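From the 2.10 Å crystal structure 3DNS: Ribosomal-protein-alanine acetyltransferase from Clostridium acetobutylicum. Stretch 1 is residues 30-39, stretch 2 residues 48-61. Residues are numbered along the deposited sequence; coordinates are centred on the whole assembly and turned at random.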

ATOM      1  N   ILE A  30       6.007  -6.306  -1.417  1.00 22.87           N
ATOM      2  CA  ILE A  30       4.750  -5.526  -1.385  1.00 22.70           C
ATOM      3  C   ILE A  30       5.140  -4.125  -0.862  1.00 23.03           C
ATOM      4  O   ILE A  30       6.002  -3.968   0.067  1.00 21.24           O
ATOM      5  CB  ILE A  30       3.712  -6.168  -0.431  1.00 24.02           C
ATOM      6  CG1 ILE A  30       3.408  -7.656  -0.798  1.00 24.13           C
ATOM      7  CG2 ILE A  30       2.449  -5.268  -0.182  1.00 21.40           C
ATOM      8  CD1 ILE A  30       2.859  -7.894  -2.147  1.00 25.26           C
ATOM      9  N   THR A  31       4.579  -3.097  -1.522  1.00 22.61           N
ATOM     10  CA  THR A  31       4.873  -1.711  -1.178  1.00 22.51           C
ATOM     11  C   THR A  31       4.177  -1.291   0.104  1.00 21.83           C
ATOM     12  O   THR A  31       2.975  -1.438   0.275  1.00 21.83           O
ATOM     13  CB  THR A  31       4.585  -0.769  -2.354  1.00 22.33           C
ATOM     14  OG1 THR A  31       5.446  -1.169  -3.425  1.00 23.28           O
ATOM     15  CG2 THR A  31       4.851   0.714  -2.005  1.00 21.27           C
ATOM     16  N   ILE A  32       5.007  -0.789   1.009  1.00 21.95           N
ATOM     17  CA  ILE A  32       4.558  -0.192   2.271  1.00 20.76           C
ATOM     18  C   ILE A  32       4.295   1.301   2.039  1.00 21.38           C
ATOM     19  O   ILE A  32       3.278   1.843   2.492  1.00 22.02           O
ATOM     20  CB  ILE A  32       5.622  -0.384   3.350  1.00 20.40           C
ATOM     21  CG1 ILE A  32       5.903  -1.880   3.561  1.00 19.61           C
ATOM     22  CG2 ILE A  32       5.194   0.303   4.656  1.00 20.87           C
ATOM     23  CD1 ILE A  32       6.941  -2.157   4.534  1.00 21.18           C
ATOM     24  N   GLY A  33       5.220   1.959   1.348  1.00 20.64           N
ATOM     25  CA  GLY A  33       5.170   3.384   1.094  1.00 20.12           C
ATOM     26  C   GLY A  33       6.354   3.897   0.320  1.00 19.87           C
ATOM     27  O   GLY A  33       7.120   3.113  -0.323  1.00 18.76           O
ATOM     28  N   ARG A  34       6.520   5.213   0.365  1.00 19.51           N
ATOM     29  CA  ARG A  34       7.582   5.843  -0.409  1.00 20.80           C
ATOM     30  C   ARG A  34       8.199   6.992   0.357  1.00 20.28           C
ATOM     31  O   ARG A  34       7.577   7.562   1.222  1.00 20.96           O
ATOM     32  CB  ARG A  34       7.026   6.382  -1.720  1.00 21.45           C
ATOM     33  CG  ARG A  34       6.615   5.354  -2.689  1.00 22.56           C
ATOM     34  CD  ARG A  34       5.926   5.976  -3.875  1.00 22.67           C
ATOM     35  NE  ARG A  34       5.697   4.928  -4.871  1.00 26.68           N
ATOM     36  CZ  ARG A  34       4.754   4.015  -4.736  1.00 26.11           C
ATOM     37  NH1 ARG A  34       4.592   3.080  -5.656  1.00 25.26           N
ATOM     38  NH2 ARG A  34       3.950   4.053  -3.672  1.00 27.30           N
ATOM     39  N   ILE A  35       9.453   7.269   0.079  1.00 20.50           N
ATOM     40  CA  ILE A  35      10.149   8.394   0.676  1.00 20.90           C
ATOM     41  C   ILE A  35      10.435   9.335  -0.460  1.00 20.99           C
ATOM     42  O   ILE A  35      10.851   8.887  -1.532  1.00 20.25           O
ATOM     43  CB  ILE A  35      11.448   7.932   1.394  1.00 20.95           C
ATOM     44  CG1 ILE A  35      11.114   7.338   2.777  1.00 22.93           C
ATOM     45  CG2 ILE A  35      12.442   9.087   1.564  1.00 19.15           C
ATOM     46  CD1 ILE A  35      12.248   6.465   3.334  1.00 21.48           C
ATOM     47  N   PHE A  36      10.191  10.637  -0.227  1.00 21.19           N
ATOM     48  CA  PHE A  36      10.457  11.679  -1.190  1.00 19.82           C
ATOM     49  C   PHE A  36      11.358  12.685  -0.559  1.00 20.67           C
ATOM     50  O   PHE A  36      10.971  13.319   0.417  1.00 20.54           O
ATOM     51  CB  PHE A  36       9.139  12.397  -1.595  1.00 20.08           C
ATOM     52  CG  PHE A  36       8.132  11.505  -2.203  1.00 20.76           C
ATOM     53  CD1 PHE A  36       8.111  11.274  -3.565  1.00 24.16           C
ATOM     54  CD2 PHE A  36       7.234  10.833  -1.417  1.00 23.81           C
ATOM     55  CE1 PHE A  36       7.163  10.409  -4.143  1.00 22.16           C
ATOM     56  CE2 PHE A  36       6.301  10.003  -1.983  1.00 21.79           C
ATOM     57  CZ  PHE A  36       6.266   9.786  -3.344  1.00 22.67           C
ATOM     58  N   ILE A  37      12.540  12.892  -1.125  1.00 20.96           N
ATOM     59  CA  ILE A  37      13.447  13.932  -0.594  1.00 21.59           C
ATOM     60  C   ILE A  37      12.936  15.311  -1.056  1.00 21.29           C
ATOM     61  O   ILE A  37      12.765  15.540  -2.230  1.00 20.67           O
ATOM     62  CB  ILE A  37      14.922  13.727  -1.007  1.00 21.39           C
ATOM     63  CG1 ILE A  37      15.415  12.298  -0.635  1.00 23.78           C
ATOM     64  CG2 ILE A  37      15.829  14.813  -0.377  1.00 20.09           C
ATOM     65  CD1 ILE A  37      15.417  12.033   0.816  1.00 21.11           C
ATOM     66  N   VAL A  38      12.706  16.192  -0.096  1.00 21.12           N
ATOM     67  CA  VAL A  38      12.072  17.502  -0.282  1.00 21.60           C
ATOM     68  C   VAL A  38      13.155  18.573  -0.247  1.00 21.73           C
ATOM     69  O   VAL A  38      13.160  19.447  -1.112  1.00 22.24           O
ATOM     70  CB  VAL A  38      10.868  17.706   0.724  1.00 22.62           C
ATOM     71  CG1 VAL A  38      10.343  19.095   0.748  1.00 23.80           C
ATOM     72  CG2 VAL A  38       9.702  16.711   0.361  1.00 22.06           C
ATOM     73  N   ASP A  39      14.146  18.421   0.622  1.00 20.72           N
ATOM     74  CA  ASP A  39      15.191  19.399   0.758  1.00 22.70           C
ATOM     75  C   ASP A  39      16.467  18.677   1.188  1.00 22.49           C
ATOM     76  O   ASP A  39      16.443  17.865   2.096  1.00 23.09           O
ATOM     77  CB  ASP A  39      14.757  20.474   1.789  1.00 22.10           C
ATOM     78  CG  ASP A  39      15.509  21.788   1.668  1.00 26.11           C
ATOM     79  OD1 ASP A  39      15.887  22.238   0.541  1.00 27.03           O
ATOM     80  OD2 ASP A  39      15.650  22.423   2.737  1.00 28.84           O
HETATM   81  N   MSE A  48      15.648  16.938   4.518  1.00 19.43           N
HETATM   82  CA  MSE A  48      14.220  16.929   4.895  1.00 19.59           C
HETATM   83  C   MSE A  48      13.508  16.103   3.857  1.00 18.89           C
HETATM   84  O   MSE A  48      13.704  16.342   2.677  1.00 18.67           O
HETATM   85  CB  MSE A  48      13.584  18.333   4.929  1.00 18.27           C
HETATM   86  CG  MSE A  48      12.098  18.320   5.166  1.00 20.52           C
HETATM   87 SE   MSE A  48      11.452  20.026   5.944  0.70 23.14          SE
HETATM   88  CE  MSE A  48      11.917  21.116   4.394  1.00 23.24           C
ATOM     89  N   PHE A  49      12.733  15.118   4.307  1.00 18.21           N
ATOM     90  CA  PHE A  49      11.924  14.297   3.394  1.00 18.28           C
ATOM     91  C   PHE A  49      10.505  14.072   3.858  1.00 18.52           C
ATOM     92  O   PHE A  49      10.177  14.222   5.051  1.00 19.01           O
ATOM     93  CB  PHE A  49      12.566  12.963   3.103  1.00 18.39           C
ATOM     94  CG  PHE A  49      12.789  12.081   4.295  1.00 16.65           C
ATOM     95  CD1 PHE A  49      11.873  11.138   4.642  1.00 18.15           C
ATOM     96  CD2 PHE A  49      13.971  12.144   5.012  1.00 19.13           C
ATOM     97  CE1 PHE A  49      12.115  10.267   5.700  1.00 18.73           C
ATOM     98  CE2 PHE A  49      14.207  11.276   6.069  1.00 17.48           C
ATOM     99  CZ  PHE A  49      13.250  10.345   6.405  1.00 18.04           C
ATOM    100  N   ARG A  50       9.667  13.719   2.881  1.00 18.39           N
ATOM    101  CA  ARG A  50       8.273  13.339   3.111  1.00 18.27           C
ATOM    102  C   ARG A  50       8.143  11.814   3.034  1.00 18.62           C
ATOM    103  O   ARG A  50       8.616  11.210   2.063  1.00 18.22           O
ATOM    104  CB  ARG A  50       7.348  13.986   2.085  1.00 18.13           C
ATOM    105  CG  ARG A  50       5.894  13.574   2.268  1.00 18.55           C
ATOM    106  CD  ARG A  50       4.968  14.434   1.432  1.00 18.46           C
ATOM    107  NE  ARG A  50       4.705  15.755   2.039  1.00 19.35           N
ATOM    108  CZ  ARG A  50       5.216  16.892   1.586  1.00 18.99           C
ATOM    109  NH1 ARG A  50       6.056  16.888   0.567  1.00 19.15           N
ATOM    110  NH2 ARG A  50       4.909  18.037   2.149  1.00 19.77           N
HETATM  111  N   MSE A  51       7.556  11.195   4.064  1.00 18.29           N
HETATM  112  CA  MSE A  51       7.368   9.749   4.045  1.00 20.31           C
HETATM  113  C   MSE A  51       5.891   9.427   3.937  1.00 20.27           C
HETATM  114  O   MSE A  51       5.121   9.822   4.762  1.00 21.71           O
HETATM  115  CB  MSE A  51       7.930   9.088   5.265  1.00 19.24           C
HETATM  116  CG  MSE A  51       7.799   7.562   5.220  1.00 20.54           C
HETATM  117 SE   MSE A  51       8.768   6.666   6.740  0.80 28.82          SE
HETATM  118  CE  MSE A  51       7.532   7.185   8.141  1.00 22.50           C
ATOM    119  N   LYS A  52       5.508   8.814   2.843  1.00 21.51           N
ATOM    120  CA  LYS A  52       4.132   8.420   2.610  1.00 23.88           C
ATOM    121  C   LYS A  52       4.062   6.952   2.989  1.00 23.55           C
ATOM    122  O   LYS A  52       4.958   6.168   2.658  1.00 23.62           O
ATOM    123  CB  LYS A  52       3.750   8.623   1.146  1.00 23.82           C
ATOM    124  CG  LYS A  52       3.675  10.110   0.773  1.00 26.57           C
ATOM    125  CD  LYS A  52       3.047  10.294  -0.599  1.00 27.74           C
ATOM    126  CE  LYS A  52       2.923  11.751  -0.957  1.00 30.41           C
ATOM    127  NZ  LYS A  52       2.164  12.423   0.155  1.00 36.92           N
ATOM    128  N   ILE A  53       3.040   6.602   3.752  1.00 24.30           N
ATOM    129  CA  ILE A  53       2.795   5.214   4.150  1.00 25.47           C
ATOM    130  C   ILE A  53       1.399   4.921   3.763  1.00 26.30           C
ATOM    131  O   ILE A  53       0.523   5.724   4.057  1.00 26.37           O
ATOM    132  CB  ILE A  53       2.930   4.959   5.682  1.00 25.50           C
ATOM    133  CG1 ILE A  53       4.334   5.317   6.178  1.00 26.10           C
ATOM    134  CG2 ILE A  53       2.670   3.522   5.972  1.00 24.57           C
ATOM    135  CD1 ILE A  53       5.479   4.371   5.599  1.00 24.25           C
ATOM    136  N   TYR A  54       1.188   3.801   3.086  1.00 27.07           N
ATOM    137  CA  TYR A  54      -0.144   3.443   2.626  1.00 28.12           C
ATOM    138  C   TYR A  54      -1.020   3.226   3.862  1.00 27.97           C
ATOM    139  O   TYR A  54      -0.550   2.786   4.932  1.00 28.64           O
ATOM    140  CB  TYR A  54      -0.119   2.180   1.755  1.00 28.70           C
ATOM    141  CG  TYR A  54       0.270   2.386   0.280  1.00 30.97           C
ATOM    142  CD1 TYR A  54      -0.226   3.485  -0.452  1.00 32.56           C
ATOM    143  CD2 TYR A  54       1.072   1.460  -0.402  1.00 28.92           C
ATOM    144  CE1 TYR A  54       0.068   3.655  -1.770  1.00 31.39           C
ATOM    145  CE2 TYR A  54       1.408   1.669  -1.750  1.00 28.45           C
ATOM    146  CZ  TYR A  54       0.893   2.767  -2.407  1.00 28.99           C
ATOM    147  OH  TYR A  54       1.157   3.025  -3.713  1.00 30.20           O
ATOM    148  N   LYS A  55      -2.284   3.544   3.733  1.00 27.58           N
ATOM    149  CA  LYS A  55      -3.212   3.377   4.852  1.00 28.01           C
ATOM    150  C   LYS A  55      -3.288   1.899   5.216  1.00 26.77           C
ATOM    151  O   LYS A  55      -3.605   1.062   4.384  1.00 27.25           O
ATOM    152  CB  LYS A  55      -4.607   3.987   4.532  1.00 27.62           C
ATOM    153  CG  LYS A  55      -5.553   4.083   5.758  1.00 27.86           C
ATOM    154  CD  LYS A  55      -6.812   4.844   5.379  1.00 29.45           C
ATOM    155  CE  LYS A  55      -7.706   5.282   6.551  1.00 30.91           C
ATOM    156  NZ  LYS A  55      -8.821   6.215   6.098  1.00 31.84           N
ATOM    157  N   GLN A  56      -2.968   1.579   6.464  1.00 26.68           N
ATOM    158  CA  GLN A  56      -2.836   0.197   6.888  1.00 26.40           C
ATOM    159  C   GLN A  56      -4.103  -0.285   7.549  1.00 27.11           C
ATOM    160  O   GLN A  56      -4.742   0.467   8.282  1.00 28.10           O
ATOM    161  CB  GLN A  56      -1.652   0.048   7.840  1.00 26.20           C
ATOM    162  CG  GLN A  56      -0.320   0.385   7.237  1.00 25.03           C
ATOM    163  CD  GLN A  56       0.058  -0.464   6.049  1.00 22.25           C
ATOM    164  OE1 GLN A  56       0.487   0.047   5.038  1.00 24.30           O
ATOM    165  NE2 GLN A  56      -0.042  -1.763   6.185  1.00 21.74           N
ATOM    166  N   GLY A  57      -4.452  -1.544   7.301  1.00 27.60           N
ATOM    167  CA  GLY A  57      -5.569  -2.180   8.004  1.00 28.57           C
ATOM    168  C   GLY A  57      -5.197  -2.631   9.416  1.00 28.62           C
ATOM    169  O   GLY A  57      -6.065  -2.730  10.301  1.00 27.72           O
ATOM    170  N   LYS A  58      -3.891  -2.870   9.629  1.00 28.90           N
ATOM    171  CA  LYS A  58      -3.368  -3.246  10.935  1.00 28.41           C
ATOM    172  C   LYS A  58      -2.234  -2.321  11.430  1.00 27.97           C
ATOM    173  O   LYS A  58      -1.761  -1.438  10.716  1.00 25.84           O
ATOM    174  CB  LYS A  58      -2.867  -4.697  10.876  1.00 29.05           C
ATOM    175  CG  LYS A  58      -3.764  -5.671  10.045  1.00 29.28           C
ATOM    176  CD  LYS A  58      -3.372  -7.115  10.314  1.00 30.53           C
ATOM    177  CE  LYS A  58      -4.323  -8.083   9.631  1.00 30.83           C
ATOM    178  NZ  LYS A  58      -5.515  -8.222  10.463  1.00 30.66           N
ATOM    179  N   SER A  59      -1.819  -2.528  12.681  1.00 27.78           N
ATOM    180  CA  SER A  59      -0.656  -1.826  13.235  1.00 28.34           C
ATOM    181  C   SER A  59       0.575  -2.361  12.529  1.00 28.54           C
ATOM    182  O   SER A  59       0.721  -3.552  12.388  1.00 29.16           O
ATOM    183  CB  SER A  59      -0.503  -2.028  14.738  1.00 28.25           C
ATOM    184  OG  SER A  59       0.542  -1.198  15.239  1.00 29.58           O
ATOM    185  N   ILE A  60       1.448  -1.472  12.061  1.00 28.45           N
ATOM    186  CA  ILE A  60       2.746  -1.897  11.521  1.00 27.17           C
ATOM    187  C   ILE A  60       3.819  -1.084  12.194  1.00 27.61           C
ATOM    188  O   ILE A  60       4.874  -0.857  11.605  1.00 27.51           O
ATOM    189  CB  ILE A  60       2.809  -1.705  10.028  1.00 26.38           C
ATOM    190  CG1 ILE A  60       2.531  -0.236   9.699  1.00 26.69           C
ATOM    191  CG2 ILE A  60       1.799  -2.631   9.332  1.00 23.57           C
ATOM    192  CD1 ILE A  60       2.987   0.216   8.299  1.00 27.57           C
ATOM    193  N   ASN A  61       3.573  -0.643  13.440  1.00 27.56           N
ATOM    194  CA  ASN A  61       4.559   0.227  14.116  1.00 27.43           C
ATOM    195  C   ASN A  61       5.960  -0.368  14.174  1.00 26.95           C
ATOM    196  O   ASN A  61       6.892   0.347  13.935  1.00 27.48           O
ATOM    197  CB  ASN A  61       4.060   0.749  15.461  1.00 28.50           C
ATOM    198  CG  ASN A  61       2.951   1.806  15.279  1.00 29.90           C
ATOM    199  OD1 ASN A  61       2.804   2.398  14.204  1.00 34.77           O
ATOM    200  ND2 ASN A  61       2.170   2.011  16.292  1.00 33.47           N
TER

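Residues 31-39 and 48-53 form neighbouring antiparallel strands, and the two stretches together bury 856 Å² of surface. At the start of stretch 1, Thr31 lies against Tyr54, its CG2 3.6 Å from Tyr54 CE2, while its carbonyl oxygen approaches the edge of the ring. The backbone ladder begins at Ile32, whose O accepts a nearly linear hydrogen bond from Tyr54 N (2.9 Å). The buried Ile32 side chain makes apolar contacts through CG2 with Ile53 CD1 (4.2 Å) and Ile60 CD1 (4.3 Å).

Gly33 suits the close pairing with Ile53: its CA lies 3.2 Å from Lys52 O, and a CB built there would clash with that same oxygen. Arg34 then pairs with Lys52 through two hydrogen bonds, Arg34 N to Lys52 O and Lys52 N to Arg34 O, both 2.9 Å. Its extended side chain reaches back so that NH2 donates to Tyr54 OH (3.0 Å), the hydroxyl lying near the guanidinium plane.

Ile35 shares a face of the sheet with Met51, a selenomethionine, and Phe49; its CG2 packs 3.7 Å from Phe49 CD1 and its CG1 4.1 Å from Met51 CG, a buried apolar cluster. Phe36 turns to the other face and exchanges backbone hydrogen bonds with Arg50, N to O and O to N, each 2.8 Å. Its ring meets the aliphatic part of Lys52, Phe36 CE2 to Lys52 CD 3.5 Å, while the end of the lysine side chain leads away from stretch 1. Ile37 returns to the apolar face, where CD1 sits 3.8 Å from Phe49 CB.

At Val38 a beta bulge shifts the register: Val38 N and Asp39 N both donate to Met48 O, each at 3.0 Å. Asp39 O closes the ladder by accepting from Met48 N at 2.7 Å, and Asp39 CB lies 3.9 Å from CE of selenomethionine Met48.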